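Local coordinates for protein pyrethroid hydrolase (Sphingobium faniae, PDB 5Y5R) that hydrolyses the ester bond of pyrethroid insecticides such as cypermethrin and permethrin, releasing a phenoxybenzyl-type alcohol and a cyclopropanecarboxylic acid, at residues 112-117 / 121-126; 77-82 / 177-182; 193-198 / 245-250. All coordinates share one frame; numbering follows the deposited sequence.

Interaction 1 of 3, residues 112-117 / 121-126; sequences PETFVL and PNRGTP. With 8NL ((2-methyl-3-phenyl-phenyl)methyl (1~{S})-3-[(~{E})-2-chloranyl-3,3,3-tris(fluoranyl)prop-1-enyl]-2,2-dimethyl-cyclopropane-1-carboxylate), chain G.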
loop_
_atom_site.group_PDB
_atom_site.type_symbol
_atom_site.label_atom_id
_atom_site.label_comp_id
_atom_site.label_asym_id
_atom_site.label_seq_id
_atom_site.Cartn_x
_atom_site.Cartn_y
_atom_site.Cartn_z
ATOM N N PRO A 112 5.896 11.024 -0.849
ATOM C CA PRO A 112 6.142 10.098 0.264
ATOM C C PRO A 112 7.447 10.340 0.988
ATOM O O PRO A 112 7.530 10.026 2.184
ATOM C CB PRO A 112 6.123 8.731 -0.427
ATOM C CG PRO A 112 5.249 8.937 -1.602
ATOM C CD PRO A 112 5.475 10.309 -2.073
ATOM N N GLU A 113 8.480 10.875 0.314
ATOM C CA GLU A 113 9.763 11.015 1.005
ATOM C C GLU A 113 9.642 11.926 2.229
ATOM O O GLU A 113 10.402 11.754 3.187
ATOM C CB GLU A 113 10.880 11.525 0.068
ATOM C CG GLU A 113 10.477 12.191 -1.214
ATOM C CD GLU A 113 11.653 12.493 -2.123
ATOM O OE1 GLU A 113 12.811 12.443 -1.643
ATOM O OE2 GLU A 113 11.423 12.817 -3.313
ATOM N N THR A 114 8.640 12.833 2.262
ATOM C CA THR A 114 8.410 13.679 3.438
ATOM C C THR A 114 8.324 12.877 4.726
ATOM O O THR A 114 8.877 13.275 5.754
ATOM C CB THR A 114 7.107 14.495 3.298
ATOM O OG1 THR A 114 7.210 15.439 2.224
ATOM C CG2 THR A 114 6.733 15.212 4.612
ATOM N N PHE A 115 7.654 11.731 4.693
ATOM C CA PHE A 115 7.430 10.986 5.924
ATOM C C PHE A 115 8.417 9.857 6.165
ATOM O O PHE A 115 8.449 9.311 7.271
ATOM C CB PHE A 115 5.989 10.473 5.918
ATOM C CG PHE A 115 4.992 11.585 5.969
ATOM C CD1 PHE A 115 4.736 12.235 7.154
ATOM C CD2 PHE A 115 4.371 12.019 4.813
ATOM C CE1 PHE A 115 3.842 13.248 7.212
ATOM C CE2 PHE A 115 3.493 13.050 4.855
ATOM C CZ PHE A 115 3.234 13.681 6.065
ATOM N N VAL A 116 9.200 9.495 5.155
ATOM C CA VAL A 116 10.234 8.471 5.289
ATOM C C VAL A 116 11.523 9.061 5.820
ATOM O O VAL A 116 12.218 8.447 6.635
ATOM C CB VAL A 116 10.443 7.794 3.926
ATOM C CG1 VAL A 116 11.751 7.029 3.894
ATOM C CG2 VAL A 116 9.237 6.878 3.623
ATOM N N LEU A 117 11.849 10.214 5.370
ATOM C CA LEU A 117 13.083 10.835 5.785
ATOM C C LEU A 117 12.854 11.570 7.109
ATOM O O LEU A 117 11.721 11.960 7.420
ATOM C CB LEU A 117 13.547 11.778 4.688
ATOM C CG LEU A 117 14.096 10.961 3.498
ATOM C CD1 LEU A 117 13.534 11.520 2.228
ATOM C CD2 LEU A 117 15.622 10.980 3.420
ATOM N N PRO A 121 7.028 17.587 12.401
ATOM C CA PRO A 121 6.934 16.628 13.512
ATOM C C PRO A 121 6.543 15.203 13.061
ATOM O O PRO A 121 5.926 15.063 12.021
ATOM C CB PRO A 121 5.848 17.227 14.381
ATOM C CG PRO A 121 4.902 17.820 13.364
ATOM C CD PRO A 121 5.769 18.322 12.207
ATOM N N ASN A 122 6.915 14.204 13.855
ATOM C CA ASN A 122 6.472 12.824 13.681
ATOM C C ASN A 122 6.649 12.381 12.234
ATOM O O ASN A 122 5.724 11.895 11.581
ATOM C CB ASN A 122 5.024 12.672 14.133
ATOM C CG ASN A 122 4.834 13.009 15.594
ATOM O OD1 ASN A 122 5.543 12.515 16.463
ATOM N ND2 ASN A 122 3.900 13.920 15.865
ATOM N N ARG A 123 7.862 12.572 11.734
ATOM C CA ARG A 123 8.256 12.118 10.408
ATOM C C ARG A 123 9.475 11.232 10.580
ATOM O O ARG A 123 10.300 11.484 11.452
ATOM C CB ARG A 123 8.601 13.286 9.467
ATOM C CG ARG A 123 7.437 14.186 9.179
ATOM C CD ARG A 123 7.876 15.516 8.684
ATOM N NE ARG A 123 6.938 16.046 7.697
ATOM C CZ ARG A 123 5.704 16.465 7.966
ATOM N NH1 ARG A 123 5.238 16.424 9.207
ATOM N NH2 ARG A 123 4.944 16.930 6.994
ATOM N N GLY A 124 9.582 10.203 9.737
ATOM C CA GLY A 124 10.701 9.266 9.692
ATOM C C GLY A 124 10.390 7.787 9.828
ATOM O O GLY A 124 9.745 7.317 10.768
ATOM N N THR A 125 10.969 7.010 8.927
ATOM C CA THR A 125 10.973 5.558 9.036
ATOM C C THR A 125 12.419 5.071 9.094
ATOM O O THR A 125 12.899 4.415 8.156
ATOM C CB THR A 125 10.224 4.929 7.869
ATOM O OG1 THR A 125 10.807 5.376 6.646
ATOM C CG2 THR A 125 8.752 5.326 7.881
ATOM N N PRO A 126 13.140 5.360 10.191
ATOM C CA PRO A 126 14.577 5.041 10.213
ATOM C C PRO A 126 14.882 3.561 10.209
ATOM O O PRO A 126 15.958 3.201 9.730
ATOM C CB PRO A 126 15.074 5.687 11.510
ATOM C CG PRO A 126 13.913 5.766 12.360
ATOM C CD PRO A 126 12.724 5.980 11.467
HETATM C C 8NL G . 10.008 -4.171 2.152
HETATM C C8 8NL G . 11.104 -8.076 2.073
HETATM C C9 8NL G . 12.336 -8.662 1.798
HETATM C C10 8NL G . 13.488 -8.194 2.415
HETATM C C11 8NL G . 13.341 -7.133 3.306
HETATM C C12 8NL G . 12.096 -6.561 3.570
HETATM C C13 8NL G . 7.113 -3.404 2.694
HETATM O O 8NL G . 7.694 -2.200 3.249
HETATM CL CL 8NL G . 11.488 3.799 4.085
HETATM C C21 8NL G . 10.425 2.546 3.438
HETATM C C22 8NL G . 11.056 1.461 2.598
HETATM F F2 8NL G . 11.096 0.355 3.319
HETATM F F1 8NL G . 10.416 1.241 1.466
HETATM F F 8NL G . 12.279 1.854 2.305
HETATM C C20 8NL G . 9.127 2.556 3.743
HETATM C C16 8NL G . 8.177 1.519 3.183
HETATM C C17 8NL G . 6.895 1.638 4.001
HETATM C C18 8NL G . 6.215 2.382 2.861
HETATM C C19 8NL G . 7.059 2.458 5.290
HETATM C C15 8NL G . 7.680 0.295 3.946
HETATM C C14 8NL G . 7.266 -0.800 2.959
HETATM O O1 8NL G . 6.655 -0.509 1.929
HETATM C C2 8NL G . 7.752 -4.758 3.044
HETATM C C3 8NL G . 6.905 -5.692 3.626
HETATM C C4 8NL G . 7.345 -6.963 3.995
HETATM C C5 8NL G . 8.660 -7.345 3.742
HETATM C C6 8NL G . 9.555 -6.454 3.163
HETATM C C1 8NL G . 9.092 -5.156 2.801
HETATM C C7 8NL G . 10.951 -7.011 2.943
#
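Two backbone hydrogen bonds join the end of helix 113-116 to the returning loop 121-126: G124 N donates to F115 O over 2.9 Å, and T125 N reaches V116 O over 3.0 Å in a nearly straight bond (174° at the hydrogen). T125 OG1 adds a weak bond to V116 O. At G124 the positive phi suits glycine, because a CB there would jam against the preceding carbonyl oxygen. R123 provides the main side-chain contact. Its bent chain carries the guanidinium alongside T114, whose methyl CG2 meets the edge of the group 3.2 Å from R123 NE. One face of the guanidinium receives F115, with F115 CE1 3.8 Å from R123 CZ and the two planes 34° apart. Its rotation is fixed by R123 NH1, which donates within its own plane to a lone pair of P121 O, and by R123 NH2, which forms a salt bridge with E216. At the other end of the contact, V116 and T125 meet the chlorine of 8NL. With V116 CG1 anti to the backbone N (chi1 163°), this methyl reaches 3.2 Å from 8NL CL, while T125 OG1 comes within 3.1 Å of the same atom. The loop thus folds back to line the ligand pocket just before helix 126-131, whose N-cap position is T125. Helix 207-216 packs beside this turn, contributing M213 and E216 against F115 and Q212 as a hydrogen-bond partner of N122.

Interaction 2 of 3, residues 77-82 / 177-182; sequences HSLGGA and VPFGTP. With 8NL ((2-methyl-3-phenyl-phenyl)methyl (1~{S})-3-[(~{E})-2-chloranyl-3,3,3-tris(fluoranyl)prop-1-enyl]-2,2-dimethyl-cyclopropane-1-carboxylate), chain G.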
loop_
_atom_site.group_PDB
_atom_site.type_symbol
_atom_site.label_atom_id
_atom_site.label_comp_id
_atom_site.label_asym_id
_atom_site.label_seq_id
_atom_site.Cartn_x
_atom_site.Cartn_y
_atom_site.Cartn_z
ATOM N N HIS A 77 -0.928 -0.963 0.606
ATOM C CA HIS A 77 -0.158 -1.234 1.813
ATOM C C HIS A 77 1.161 -0.466 1.745
ATOM O O HIS A 77 1.794 -0.410 0.688
ATOM C CB HIS A 77 0.091 -2.721 2.026
ATOM C CG HIS A 77 1.069 -3.013 3.125
ATOM N ND1 HIS A 77 2.329 -3.526 2.889
ATOM C CD2 HIS A 77 0.974 -2.852 4.463
ATOM C CE1 HIS A 77 2.957 -3.687 4.037
ATOM N NE2 HIS A 77 2.165 -3.259 5.008
ATOM N N SER A 78 1.491 0.231 2.835
ATOM C CA SER A 78 2.731 0.991 2.998
ATOM C C SER A 78 2.943 1.883 1.778
ATOM O O SER A 78 2.103 2.736 1.477
ATOM C CB SER A 78 3.935 0.080 3.205
ATOM O OG SER A 78 4.322 -0.541 1.991
ATOM N N LEU A 79 4.019 1.642 1.018
ATOM C CA LEU A 79 4.277 2.455 -0.164
ATOM C C LEU A 79 3.150 2.360 -1.181
ATOM O O LEU A 79 3.024 3.240 -2.042
ATOM C CB LEU A 79 5.617 2.030 -0.813
ATOM C CG LEU A 79 6.045 2.755 -2.088
ATOM C CD1 LEU A 79 6.732 4.102 -1.745
ATOM C CD2 LEU A 79 6.980 1.879 -2.892
ATOM N N GLY A 80 2.346 1.289 -1.127
ATOM C CA GLY A 80 1.239 1.147 -2.053
ATOM C C GLY A 80 0.218 2.262 -1.979
ATOM O O GLY A 80 -0.562 2.442 -2.918
ATOM N N GLY A 81 0.179 3.000 -0.873
ATOM C CA GLY A 81 -0.742 4.128 -0.805
ATOM C C GLY A 81 -0.443 5.214 -1.818
ATOM O O GLY A 81 -1.360 5.889 -2.287
ATOM N N ALA A 82 0.841 5.399 -2.173
ATOM C CA ALA A 82 1.182 6.380 -3.204
ATOM C C ALA A 82 0.495 6.038 -4.519
ATOM O O ALA A 82 0.043 6.930 -5.245
ATOM C CB ALA A 82 2.702 6.464 -3.394
ATOM N N VAL A 177 10.706 5.353 -8.064
ATOM C CA VAL A 177 9.718 6.227 -8.703
ATOM C C VAL A 177 8.570 6.631 -7.786
ATOM O O VAL A 177 8.190 7.811 -7.804
ATOM C CB VAL A 177 9.211 5.577 -10.008
ATOM C CG1 VAL A 177 7.881 6.206 -10.463
ATOM C CG2 VAL A 177 10.248 5.708 -11.111
ATOM N N PRO A 178 7.894 5.714 -7.082
ATOM C CA PRO A 178 6.819 6.148 -6.181
ATOM C C PRO A 178 7.280 7.001 -5.011
ATOM O O PRO A 178 6.481 7.784 -4.496
ATOM C CB PRO A 178 6.182 4.822 -5.729
ATOM C CG PRO A 178 7.214 3.805 -5.922
ATOM C CD PRO A 178 7.953 4.240 -7.160
ATOM N N PHE A 179 8.519 6.853 -4.546
ATOM C CA PHE A 179 8.953 7.638 -3.401
ATOM C C PHE A 179 9.010 9.116 -3.721
ATOM O O PHE A 179 8.878 9.949 -2.812
ATOM C CB PHE A 179 10.310 7.163 -2.894
ATOM C CG PHE A 179 10.236 5.922 -2.090
ATOM C CD1 PHE A 179 9.965 5.980 -0.732
ATOM C CD2 PHE A 179 10.401 4.687 -2.690
ATOM C CE1 PHE A 179 9.895 4.817 0.016
ATOM C CE2 PHE A 179 10.319 3.532 -1.955
ATOM C CZ PHE A 179 10.073 3.586 -0.611
ATOM N N GLY A 180 9.215 9.461 -4.989
ATOM C CA GLY A 180 9.500 10.829 -5.333
ATOM C C GLY A 180 8.378 11.545 -6.043
ATOM O O GLY A 180 8.534 12.721 -6.375
ATOM N N THR A 181 7.203 10.877 -6.211
ATOM C CA THR A 181 6.124 11.477 -6.982
ATOM C C THR A 181 5.102 12.147 -6.070
ATOM O O THR A 181 4.725 11.577 -5.036
ATOM C CB THR A 181 5.454 10.425 -7.864
ATOM O OG1 THR A 181 6.267 10.246 -9.044
ATOM C CG2 THR A 181 4.029 10.848 -8.249
ATOM N N PRO A 182 4.757 13.402 -6.330
ATOM C CA PRO A 182 3.792 14.082 -5.468
ATOM C C PRO A 182 2.399 13.529 -5.717
ATOM O O PRO A 182 2.082 13.074 -6.824
ATOM C CB PRO A 182 3.877 15.549 -5.921
ATOM C CG PRO A 182 5.025 15.646 -6.865
ATOM C CD PRO A 182 5.177 14.259 -7.447
HETATM C C 8NL G . 10.008 -4.171 2.152
HETATM C C8 8NL G . 11.104 -8.076 2.073
HETATM C C9 8NL G . 12.336 -8.662 1.798
HETATM C C10 8NL G . 13.488 -8.194 2.415
HETATM C C11 8NL G . 13.341 -7.133 3.306
HETATM C C12 8NL G . 12.096 -6.561 3.570
HETATM C C13 8NL G . 7.113 -3.404 2.694
HETATM O O 8NL G . 7.694 -2.200 3.249
HETATM CL CL 8NL G . 11.488 3.799 4.085
HETATM C C21 8NL G . 10.425 2.546 3.438
HETATM C C22 8NL G . 11.056 1.461 2.598
HETATM F F2 8NL G . 11.096 0.355 3.319
HETATM F F1 8NL G . 10.416 1.241 1.466
HETATM F F 8NL G . 12.279 1.854 2.305
HETATM C C20 8NL G . 9.127 2.556 3.743
HETATM C C16 8NL G . 8.177 1.519 3.183
HETATM C C17 8NL G . 6.895 1.638 4.001
HETATM C C18 8NL G . 6.215 2.382 2.861
HETATM C C19 8NL G . 7.059 2.458 5.290
HETATM C C15 8NL G . 7.680 0.295 3.946
HETATM C C14 8NL G . 7.266 -0.800 2.959
HETATM O O1 8NL G . 6.655 -0.509 1.929
HETATM C C2 8NL G . 7.752 -4.758 3.044
HETATM C C3 8NL G . 6.905 -5.692 3.626
HETATM C C4 8NL G . 7.345 -6.963 3.995
HETATM C C5 8NL G . 8.660 -7.345 3.742
HETATM C C6 8NL G . 9.555 -6.454 3.163
HETATM C C1 8NL G . 9.092 -5.156 2.801
HETATM C C7 8NL G . 10.951 -7.011 2.943
#
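The probable nucleophile elbow (GxSxG pattern) of this alpha/beta hydrolase, which holds S78, meets loop 177-182 through L79, and both sides line the pocket of 8NL. L79 holds CG anti to its backbone N (chi1 179°), which places its two methyls against P178 and F179. L79 CD1 rests almost centrally over one face of the F179 ring, 3.5 Å from the centroid and 9° off the normal, a close CH-pi contact. L79 CD2 packs 3.6 Å from P178 CG, and the leucine crosses both residues at about a right angle. The F179 edge faces the ligand: F179 CZ lies 3.2 Å from 8NL F1, with the fluorine in the ring plane. Replacing F179 by an alanine is likely to leave L79 CD1 without its aromatic face and open a gap beside the trifluoromethyl group. S78 OG points at the ester carbonyl oxygen 8NL O1, although the modelled 2.3 Å is too short to be trusted in detail. A type II' turn from H77 to G80 sets S78 at phi 49°, and a side chain at G80 would clash with H77 O. The ligand also takes hydrogen bonds from A12 N and H230 NE2. A serine in a tight turn between strand 71-77 and helix 80-90, sharing the ligand with H230, the likely charge-relay histidine, is characteristic of the alpha/beta hydrolase fold, in which this serine is probably the nucleophile.

Interaction 3 of 3, residues 193-198 / 245-250; sequences PRLYIE and ADFADA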
loop_
_atom_site.group_PDB
_atom_site.type_symbol
_atom_site.label_atom_id
_atom_site.label_comp_id
_atom_site.label_asym_id
_atom_site.label_seq_id
_atom_site.Cartn_x
_atom_site.Cartn_y
_atom_site.Cartn_z
ATOM N N PRO A 193 -14.495 8.551 -0.513
ATOM C CA PRO A 193 -14.335 8.194 0.904
ATOM C C PRO A 193 -12.996 7.517 1.150
ATOM O O PRO A 193 -12.544 6.674 0.368
ATOM C CB PRO A 193 -15.502 7.242 1.172
ATOM C CG PRO A 193 -16.546 7.627 0.163
ATOM C CD PRO A 193 -15.782 8.099 -1.065
ATOM N N ARG A 194 -12.385 7.862 2.275
ATOM C CA ARG A 194 -11.041 7.416 2.619
ATOM C C ARG A 194 -11.077 6.723 3.970
ATOM O O ARG A 194 -11.810 7.142 4.882
ATOM C CB ARG A 194 -10.057 8.605 2.674
ATOM C CG ARG A 194 -9.848 9.335 1.366
ATOM C CD ARG A 194 -8.988 10.599 1.578
ATOM N NE ARG A 194 -9.646 11.615 2.407
ATOM C CZ ARG A 194 -10.383 12.600 1.905
ATOM N NH1 ARG A 194 -10.540 12.684 0.590
ATOM N NH2 ARG A 194 -10.963 13.498 2.705
ATOM N N LEU A 195 -10.365 5.611 4.064
ATOM C CA LEU A 195 -10.206 4.884 5.316
ATOM C C LEU A 195 -8.731 4.581 5.538
ATOM O O LEU A 195 -8.045 4.103 4.618
ATOM C CB LEU A 195 -11.044 3.597 5.303
ATOM C CG LEU A 195 -10.752 2.521 6.339
ATOM C CD1 LEU A 195 -11.083 3.056 7.717
ATOM C CD2 LEU A 195 -11.598 1.284 6.023
ATOM N N TYR A 196 -8.247 4.872 6.747
ATOM C CA TYR A 196 -6.920 4.479 7.195
ATOM C C TYR A 196 -7.049 3.343 8.204
ATOM O O TYR A 196 -7.696 3.499 9.240
ATOM C CB TYR A 196 -6.166 5.653 7.832
ATOM C CG TYR A 196 -4.656 5.467 7.815
ATOM C CD1 TYR A 196 -4.011 4.707 8.773
ATOM C CD2 TYR A 196 -3.892 6.030 6.810
ATOM C CE1 TYR A 196 -2.621 4.537 8.736
ATOM C CE2 TYR A 196 -2.522 5.863 6.765
ATOM C CZ TYR A 196 -1.892 5.121 7.715
ATOM O OH TYR A 196 -0.527 4.970 7.620
ATOM N N ILE A 197 -6.419 2.214 7.915
ATOM C CA ILE A 197 -6.320 1.107 8.864
ATOM C C ILE A 197 -4.927 1.167 9.457
ATOM O O ILE A 197 -3.949 0.870 8.761
ATOM C CB ILE A 197 -6.574 -0.258 8.200
ATOM C CG1 ILE A 197 -7.924 -0.271 7.485
ATOM C CG2 ILE A 197 -6.490 -1.377 9.246
ATOM C CD1 ILE A 197 -8.325 -1.637 6.958
ATOM N N GLU A 198 -4.840 1.585 10.726
ATOM C CA GLU A 198 -3.574 1.666 11.427
ATOM C C GLU A 198 -3.186 0.281 11.902
ATOM O O GLU A 198 -4.035 -0.507 12.328
ATOM C CB GLU A 198 -3.648 2.570 12.677
ATOM C CG GLU A 198 -4.334 3.893 12.567
ATOM C CD GLU A 198 -4.483 4.574 13.952
ATOM O OE1 GLU A 198 -4.835 3.896 14.942
ATOM O OE2 GLU A 198 -4.243 5.781 14.051
ATOM N N ALA A 245 -14.279 -5.398 3.918
ATOM C CA ALA A 245 -15.587 -5.688 3.322
ATOM C C ALA A 245 -16.684 -4.762 3.877
ATOM O O ALA A 245 -17.554 -4.293 3.121
ATOM C CB ALA A 245 -15.915 -7.171 3.507
ATOM N N ASP A 246 -16.647 -4.458 5.182
ATOM C CA ASP A 246 -17.603 -3.496 5.749
ATOM C C ASP A 246 -17.474 -2.127 5.088
ATOM O O ASP A 246 -18.470 -1.423 4.912
ATOM C CB ASP A 246 -17.417 -3.382 7.257
ATOM C CG ASP A 246 -17.686 -4.684 7.954
ATOM O OD1 ASP A 246 -18.290 -5.554 7.294
ATOM O OD2 ASP A 246 -17.283 -4.865 9.126
ATOM N N PHE A 247 -16.240 -1.706 4.766
ATOM C CA PHE A 247 -16.042 -0.471 4.016
ATOM C C PHE A 247 -16.593 -0.594 2.603
ATOM O O PHE A 247 -17.295 0.298 2.121
ATOM C CB PHE A 247 -14.548 -0.100 3.997
ATOM C CG PHE A 247 -14.239 1.210 3.296
ATOM C CD1 PHE A 247 -14.653 2.418 3.836
ATOM C CD2 PHE A 247 -13.482 1.230 2.127
ATOM C CE1 PHE A 247 -14.367 3.625 3.196
ATOM C CE2 PHE A 247 -13.181 2.425 1.490
ATOM C CZ PHE A 247 -13.628 3.628 2.027
ATOM N N ALA A 248 -16.277 -1.690 1.914
ATOM C CA ALA A 248 -16.739 -1.832 0.539
ATOM C C ALA A 248 -18.258 -1.834 0.466
ATOM O O ALA A 248 -18.830 -1.297 -0.493
ATOM C CB ALA A 248 -16.190 -3.113 -0.066
ATOM N N ASP A 249 -18.918 -2.385 1.498
ATOM C CA ASP A 249 -20.383 -2.491 1.516
ATOM C C ASP A 249 -21.059 -1.126 1.496
ATOM O O ASP A 249 -22.192 -0.999 1.007
ATOM C CB ASP A 249 -20.855 -3.248 2.759
ATOM C CG ASP A 249 -20.579 -4.755 2.707
ATOM O OD1 ASP A 249 -20.086 -5.305 1.680
ATOM O OD2 ASP A 249 -20.832 -5.384 3.763
ATOM N N ALA A 250 -20.422 -0.117 2.086
ATOM C CA ALA A 250 -20.966 1.234 2.120
ATOM C C ALA A 250 -19.861 2.206 2.496
ATOM O O ALA A 250 -19.793 2.628 3.653
ATOM C CB ALA A 250 -22.100 1.358 3.136
#
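F247 and L195 lie antiparallel, each running past the other, the ring extending from helix 237-249 and the leucine from strand 194-199. L195 CB lies over one face of the phenyl ring, 4.1 Å from its centroid and displaced toward the rim near F247 CE1, in a CH-pi contact 16° off the normal. Further along, L195 CD2 comes 3.8 Å from F247 CG and lies equally near F247 CB, so the leucine follows the ring back to its root. F247 has CG anti to its backbone N (chi1 -177°), which carries the far end of the ring to the start of the strand. There F247 CZ approaches P193 O edge-on at 3.6 Å, with the oxygen near the ring plane, and P193 CB packs more loosely 4.2 Å from F247 CZ. I99 of the adjacent strand 95-101 also touches F247, while V224 of strand 222-226 flanks L195. No hydrogen bond crosses between the two segments; the helix's charged D246 and D249 instead form salt bridges with R29. The hold of helix on sheet here therefore rests on van der Waals and CH-pi contact, with the weakly positive C-H edge of F247 suited to P193 O.

Overall arrangement
Interactions 1 and 2 form two walls of one pocket. Their centres are 13 Å apart, and they touch directly: E113 N lies 3.3 Å from F179 O in a probable hydrogen bond, and P112 CG packs 3.4 Å from P178 O. Interaction 1 is nested within the chain loop closed by interaction 2. On 8NL, interaction 1 meets the chlorine, while interaction 2 meets a fluorine and also reaches the ester and the cyclopropane. The side chains of T125 and L79 each lie about 8 Å from that of H230, the likely charge-relay histidine. Interaction 3 lies apart from the site, its centre about 25 Å from that of interaction 1 and 20 Å from that of interaction 2, joining a helix to the central parallel sheet.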